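Local atomic coordinates of translation initiation factor eif-2b-like protein (PDB entry 4ZEO), a protein that forms the delta subunit of eIF2B, the guanine nucleotide exchange factor for eIF2, and probably acts in the regulation of translation initiation. Residues S347-P350 with A351-V355; M379-N383 with A384-V388; D427-E431 with R432-G436. All coordinates share one frame; numbering follows the deposited sequence.

Interaction 1. Residues S347-P350 with A351-V355; sequences SKVP and AASNV
Pro350 and Ser353 face each other across a tight turn, in which Ala351 and Ala352 hold nearly helical backbone angles, close to those of a type I beta turn, and bring the serine back beside the proline carbonyl. The chain leaves the short helix 345-348 at Val349 and runs on into strand 354-358. The backbone bond that closes the turn, from Ser353 N to Pro350 O, is weak at 3.4 Å. A second donor reinforces it: the hydroxyl of the same serine gives its hydrogen to Pro350 O, with OG 2.9 Å away and tilted 20° from the carbonyl plane. One acceptor is therefore gripped twice by one residue. Ser353 OG can reach it because chi1, 76°, sets the oxygen between the serine's own N and carbonyl carbon, folded back over the turn. The hydroxyl of this buried serine thereby has a polar mate, and a side chain of serine's small size fits against the proline ring, where Pro350 CD lies 3.5 Å from Ser353 OG. Proline suits the start of the turn, since its ring restricts the backbone and it has no N-H needing a partner, while the two exposed alanines round the bend without bulk.

Flanking the turn, two valines meet branch to branch. Val349 CG1 touches Val355 CG2 at 3.7 Å, the two side chains crossing at about a right angle. The same Val349 methyl also lies near Ser353 OG, at 3.8 Å. Ala381 of helix 374-384 touches both valines, and Val287 covers Val355 from the neighbouring strand; such beta-branched, apolar residues suit a site between helix and sheet. The arrangement is a helix-to-strand connection of a Rossmann-like fold, delivering the chain into its parallel sheet.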
# COMPACT_ATOMS: atom_id res chain seq x y z
N SER A 347 17.01 -0.35 -23.89
CA SER A 347 16.11 -0.18 -25.03
C SER A 347 14.69 0.22 -24.59
O SER A 347 14.07 1.10 -25.18
CB SER A 347 16.05 -1.48 -25.83
OG SER A 347 17.35 -1.87 -26.24
N LYS A 348 14.16 -0.48 -23.59
CA LYS A 348 12.77 -0.34 -23.13
C LYS A 348 12.48 1.01 -22.45
O LYS A 348 11.31 1.42 -22.36
CB LYS A 348 12.41 -1.48 -22.18
CG LYS A 348 12.71 -2.86 -22.73
CD LYS A 348 12.10 -3.13 -24.07
CE LYS A 348 12.27 -4.60 -24.45
NZ LYS A 348 12.53 -5.45 -23.26
N VAL A 349 13.50 1.62 -21.84
CA VAL A 349 13.30 2.89 -21.13
C VAL A 349 14.06 4.07 -21.77
O VAL A 349 15.13 4.43 -21.31
CB VAL A 349 13.74 2.77 -19.66
CG1 VAL A 349 13.08 3.83 -18.84
CG2 VAL A 349 13.36 1.43 -19.11
N PRO A 350 13.47 4.72 -22.77
CA PRO A 350 14.14 5.86 -23.42
C PRO A 350 14.08 7.10 -22.53
O PRO A 350 13.31 7.11 -21.57
CB PRO A 350 13.31 6.09 -24.69
CG PRO A 350 12.37 4.90 -24.77
CD PRO A 350 12.14 4.48 -23.36
N ALA A 351 14.82 8.15 -22.88
CA ALA A 351 14.82 9.37 -22.08
C ALA A 351 13.44 10.04 -22.05
O ALA A 351 13.00 10.51 -21.02
CB ALA A 351 15.85 10.35 -22.63
N ALA A 352 12.75 10.05 -23.19
CA ALA A 352 11.46 10.73 -23.30
C ALA A 352 10.33 10.07 -22.50
O ALA A 352 9.34 10.71 -22.19
CB ALA A 352 11.07 10.87 -24.74
N SER A 353 10.45 8.77 -22.23
CA SER A 353 9.39 8.03 -21.52
C SER A 353 9.24 8.48 -20.05
O SER A 353 10.15 9.09 -19.47
CB SER A 353 9.65 6.51 -21.58
OG SER A 353 10.68 6.12 -20.68
N ASN A 354 8.10 8.16 -19.45
CA ASN A 354 7.94 8.38 -18.02
C ASN A 354 7.69 7.06 -17.29
O ASN A 354 6.81 6.30 -17.65
CB ASN A 354 6.78 9.34 -17.76
CG ASN A 354 7.15 10.78 -18.03
OD1 ASN A 354 7.88 11.41 -17.27
ND2 ASN A 354 6.62 11.32 -19.12
N VAL A 355 8.42 6.84 -16.20
CA VAL A 355 8.30 5.60 -15.47
C VAL A 355 7.45 5.83 -14.21
O VAL A 355 7.75 6.71 -13.42
CB VAL A 355 9.70 5.07 -15.07
CG1 VAL A 355 9.56 3.85 -14.20
CG2 VAL A 355 10.56 4.78 -16.30

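Interaction 2. Residues M379-N383 with A384-V388; sequences MAATN and AGAKV
Ala381 and Val388 bring methyl groups into contact across the end of helix 374-384, with Ala381 CB 3.5 Å from Val388 CG2. The valine presents this branch because CG1 takes the place opposite its backbone N (chi1 175°), leaving CG2 directed at the helix. Thr382 crosses Val388 at about a right angle and reaches it with OG1, 4.2 Å from Val388 CG2; that hydroxyl finds its hydrogen bond one turn back, at Ala378 O. Ala386 adds a third methyl, its CB 4.1 Å from Ala381 CB. Alanine's single methyl suits the short gap between helix end and strand.

A Schellman motif ends the helix here and turns the chain back toward the strand. Ala386 N donates to Ala381 O at 3.0 Å, and a weaker bond runs from Gly385 N to Thr382 O at 3.3 Å. A regular helical bond precedes them, from Ala384 N to Ala380 O at 3.2 Å. Gly385 is the C-prime residue, with phi 95°, a conformation in which any CB would collide with the carbonyl oxygen of Ala384, so glycine suits it. The Ala381-Ala386 pair is the apolar contact that commonly accompanies this motif.

Within the parallel sheet, Val388 meets Leu357 of strand 354-358, and strand 436-438 flanks strand 387-391 on its other side.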
# COMPACT_ATOMS: atom_id res chain seq x y z
N MET A 379 16.84 2.42 -11.88
CA MET A 379 18.23 2.74 -12.18
C MET A 379 18.46 2.99 -13.68
O MET A 379 19.16 3.93 -14.06
CB MET A 379 19.15 1.62 -11.71
CG MET A 379 19.33 1.57 -10.18
SD MET A 379 20.55 0.36 -9.61
CE MET A 379 19.68 -1.16 -9.94
N ALA A 380 17.86 2.14 -14.51
CA ALA A 380 18.00 2.26 -15.97
C ALA A 380 17.39 3.57 -16.47
O ALA A 380 17.96 4.24 -17.33
CB ALA A 380 17.35 1.07 -16.67
N ALA A 381 16.24 3.92 -15.93
CA ALA A 381 15.55 5.14 -16.30
C ALA A 381 16.32 6.40 -15.84
O ALA A 381 16.49 7.35 -16.62
CB ALA A 381 14.15 5.12 -15.72
N THR A 382 16.85 6.36 -14.62
CA THR A 382 17.59 7.49 -14.09
C THR A 382 18.81 7.75 -14.97
O THR A 382 19.15 8.92 -15.22
CB THR A 382 18.05 7.26 -12.61
OG1 THR A 382 16.90 7.12 -11.77
CG2 THR A 382 18.89 8.43 -12.06
N ASN A 383 19.41 6.69 -15.50
CA ASN A 383 20.57 6.86 -16.37
C ASN A 383 20.25 7.39 -17.76
O ASN A 383 21.06 8.09 -18.36
CB ASN A 383 21.33 5.54 -16.57
CG ASN A 383 22.38 5.29 -15.52
OD1 ASN A 383 22.11 4.75 -14.44
ND2 ASN A 383 23.61 5.68 -15.84
N ALA A 384 19.07 7.05 -18.24
CA ALA A 384 18.56 7.56 -19.50
C ALA A 384 18.12 9.04 -19.43
O ALA A 384 18.01 9.70 -20.45
CB ALA A 384 17.38 6.68 -19.96
N GLY A 385 17.85 9.55 -18.23
CA GLY A 385 17.32 10.89 -18.08
C GLY A 385 15.79 10.92 -17.98
O GLY A 385 15.15 11.98 -17.97
N ALA A 386 15.20 9.73 -17.93
CA ALA A 386 13.76 9.58 -17.83
C ALA A 386 13.26 9.86 -16.40
O ALA A 386 13.95 9.56 -15.42
CB ALA A 386 13.35 8.19 -18.29
N LYS A 387 12.05 10.42 -16.29
CA LYS A 387 11.46 10.66 -14.99
C LYS A 387 11.01 9.36 -14.31
O LYS A 387 10.41 8.48 -14.94
CB LYS A 387 10.26 11.61 -15.12
CG LYS A 387 10.56 13.05 -14.76
CD LYS A 387 9.28 13.90 -14.64
CE LYS A 387 8.65 14.21 -15.97
NZ LYS A 387 9.43 15.26 -16.69
N VAL A 388 11.28 9.24 -13.02
CA VAL A 388 10.83 8.07 -12.28
C VAL A 388 9.90 8.58 -11.20
O VAL A 388 10.31 9.28 -10.27
CB VAL A 388 12.01 7.24 -11.69
CG1 VAL A 388 11.51 6.07 -10.82
CG2 VAL A 388 12.90 6.72 -12.81

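Interaction 3. Residues D427-E431 with R432-G436; sequences DNTHE and RYITG
His430 and Arg432 stack face to face on a surface turn, in the short link that carries the chain from strand 426-429 to strand 436-438. The guanidinium of Arg432 lies flat on the imidazole of His430, their centres 3.7 Å apart and their planes 15° from parallel, with Arg432 NH1 above the rim of the ring. The arginine reaches back because its chain bends at chi3 (-41°), which folds the charged end over the histidine instead of letting it extend outward.

The ring is also held in its own plane. Arg432 N points at its edge and donates to His430 ND1 at 3.0 Å, so ND1 serves as acceptor and the ring proton would probably sit on NE2; a neutral ring, if that is its state, would be better suited to lie under a cation. At the edge of the guanidinium, Arg432 NH2 makes a weak bond to Tyr433 OH at 3.3 Å. Replacing His430 by alanine would probably leave Arg432 N without its side-chain acceptor and the guanidinium without the face it lies on, held at this turn by little more than its weak bond to Tyr433 OH.

The backbone forms a 3-10 turn: Tyr433 N donates to His430 O at 2.9 Å, and Ile434 N to Glu431 O at 2.9 Å. Glu431 is exposed, a fitting place for a charged side chain. On the inner side, Thr429 CG2 meets Ile434 CG1 at 3.9 Å and Tyr433 CB at 4.0 Å, so the methyl of this beta-branched residue, well suited to a strand, packs the strand's end against the turn.

Around this turn, Thr429 rests on Ala375 and Ala378 of helix 374-384, and Tyr433 lies against Met379 and Thr382 of that helix. Ile434 bridges the two sheets, touching Leu368 of strand 368-371 and Val390 of strand 387-391.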
# COMPACT_ATOMS: atom_id res chain seq x y z
N ASP A 427 13.18 -5.69 -3.50
CA ASP A 427 14.48 -5.04 -3.59
C ASP A 427 14.35 -3.57 -3.14
O ASP A 427 13.24 -3.07 -2.91
CB ASP A 427 15.11 -5.18 -5.00
CG ASP A 427 14.34 -4.42 -6.09
OD1 ASP A 427 13.50 -3.56 -5.80
OD2 ASP A 427 14.60 -4.69 -7.28
N ASN A 428 15.47 -2.89 -3.00
CA ASN A 428 15.47 -1.52 -2.55
C ASN A 428 15.82 -0.52 -3.64
O ASN A 428 16.89 -0.60 -4.24
CB ASN A 428 16.43 -1.37 -1.39
CG ASN A 428 16.32 -0.04 -0.71
OD1 ASN A 428 17.22 0.80 -0.83
ND2 ASN A 428 15.21 0.19 -0.02
N THR A 429 14.94 0.44 -3.88
CA THR A 429 15.28 1.48 -4.84
C THR A 429 15.73 2.73 -4.10
O THR A 429 14.90 3.42 -3.48
CB THR A 429 14.11 1.83 -5.80
OG1 THR A 429 13.74 0.67 -6.58
CG2 THR A 429 14.52 2.94 -6.76
N HIS A 430 17.03 3.05 -4.20
CA HIS A 430 17.62 4.21 -3.51
C HIS A 430 16.95 5.48 -4.03
O HIS A 430 16.59 5.55 -5.21
CB HIS A 430 19.12 4.27 -3.76
CG HIS A 430 19.84 5.23 -2.87
ND1 HIS A 430 19.81 6.59 -3.07
CD2 HIS A 430 20.67 5.03 -1.82
CE1 HIS A 430 20.55 7.19 -2.16
NE2 HIS A 430 21.09 6.26 -1.39
N GLU A 431 16.77 6.49 -3.18
CA GLU A 431 16.07 7.73 -3.56
C GLU A 431 16.73 8.45 -4.75
O GLU A 431 16.09 9.22 -5.46
CB GLU A 431 15.95 8.66 -2.36
CG GLU A 431 17.09 9.65 -2.21
CD GLU A 431 16.77 10.70 -1.17
OE1 GLU A 431 17.70 11.40 -0.70
OE2 GLU A 431 15.56 10.84 -0.83
N ARG A 432 18.01 8.20 -4.93
CA ARG A 432 18.81 8.74 -6.02
C ARG A 432 18.19 8.35 -7.38
O ARG A 432 18.42 9.01 -8.41
CB ARG A 432 20.26 8.25 -5.82
CG ARG A 432 21.16 8.23 -6.99
CD ARG A 432 22.32 7.21 -6.81
NE ARG A 432 22.89 7.19 -5.46
CZ ARG A 432 23.09 6.09 -4.74
NH1 ARG A 432 23.61 6.17 -3.53
NH2 ARG A 432 22.78 4.90 -5.24
N TYR A 433 17.45 7.25 -7.40
CA TYR A 433 16.83 6.78 -8.64
C TYR A 433 15.36 7.11 -8.70
O TYR A 433 14.64 6.59 -9.56
CB TYR A 433 17.03 5.26 -8.82
CG TYR A 433 18.47 4.84 -8.68
CD1 TYR A 433 19.44 5.24 -9.62
CD2 TYR A 433 18.87 4.03 -7.63
CE1 TYR A 433 20.74 4.85 -9.49
CE2 TYR A 433 20.19 3.63 -7.49
CZ TYR A 433 21.11 4.05 -8.43
OH TYR A 433 22.41 3.66 -8.28
N ILE A 434 14.91 7.94 -7.76
CA ILE A 434 13.52 8.38 -7.75
C ILE A 434 13.43 9.89 -7.96
O ILE A 434 13.99 10.66 -7.20
CB ILE A 434 12.82 7.98 -6.45
CG1 ILE A 434 12.93 6.47 -6.23
CG2 ILE A 434 11.35 8.42 -6.45
CD1 ILE A 434 12.68 6.02 -4.80
N THR A 435 12.74 10.30 -9.03
CA THR A 435 12.54 11.71 -9.34
C THR A 435 11.61 12.36 -8.32
O THR A 435 11.87 13.43 -7.80
CB THR A 435 11.95 11.90 -10.75
OG1 THR A 435 12.81 11.28 -11.72
CG2 THR A 435 11.79 13.39 -11.10
N GLY A 436 10.49 11.70 -8.05
CA GLY A 436 9.56 12.23 -7.08
C GLY A 436 8.54 11.20 -6.67
O GLY A 436 8.33 10.20 -7.37

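How the interactions relate
Interactions 1 and 2 are consecutive entries into the parallel sheet, with centres 7 Å apart: each ends in one of the neighbouring strands 354-358 and 387-391, and Val355 N probably bonds to Lys387 O (2.9 Å). Interaction 3 prepares the next strand, 436-438, on the other side of 387-391. Its centre is 10 Å from that of interaction 2, to which it is joined by probable bonds from Val388 N to Thr435 OG1 (2.9 Å) and from Gly436 N to Val388 O. Interactions 1 and 3 do not touch, their nearest atoms being about 7 Å apart. Interaction 2 therefore lies between them, and helix 374-384 packs against both.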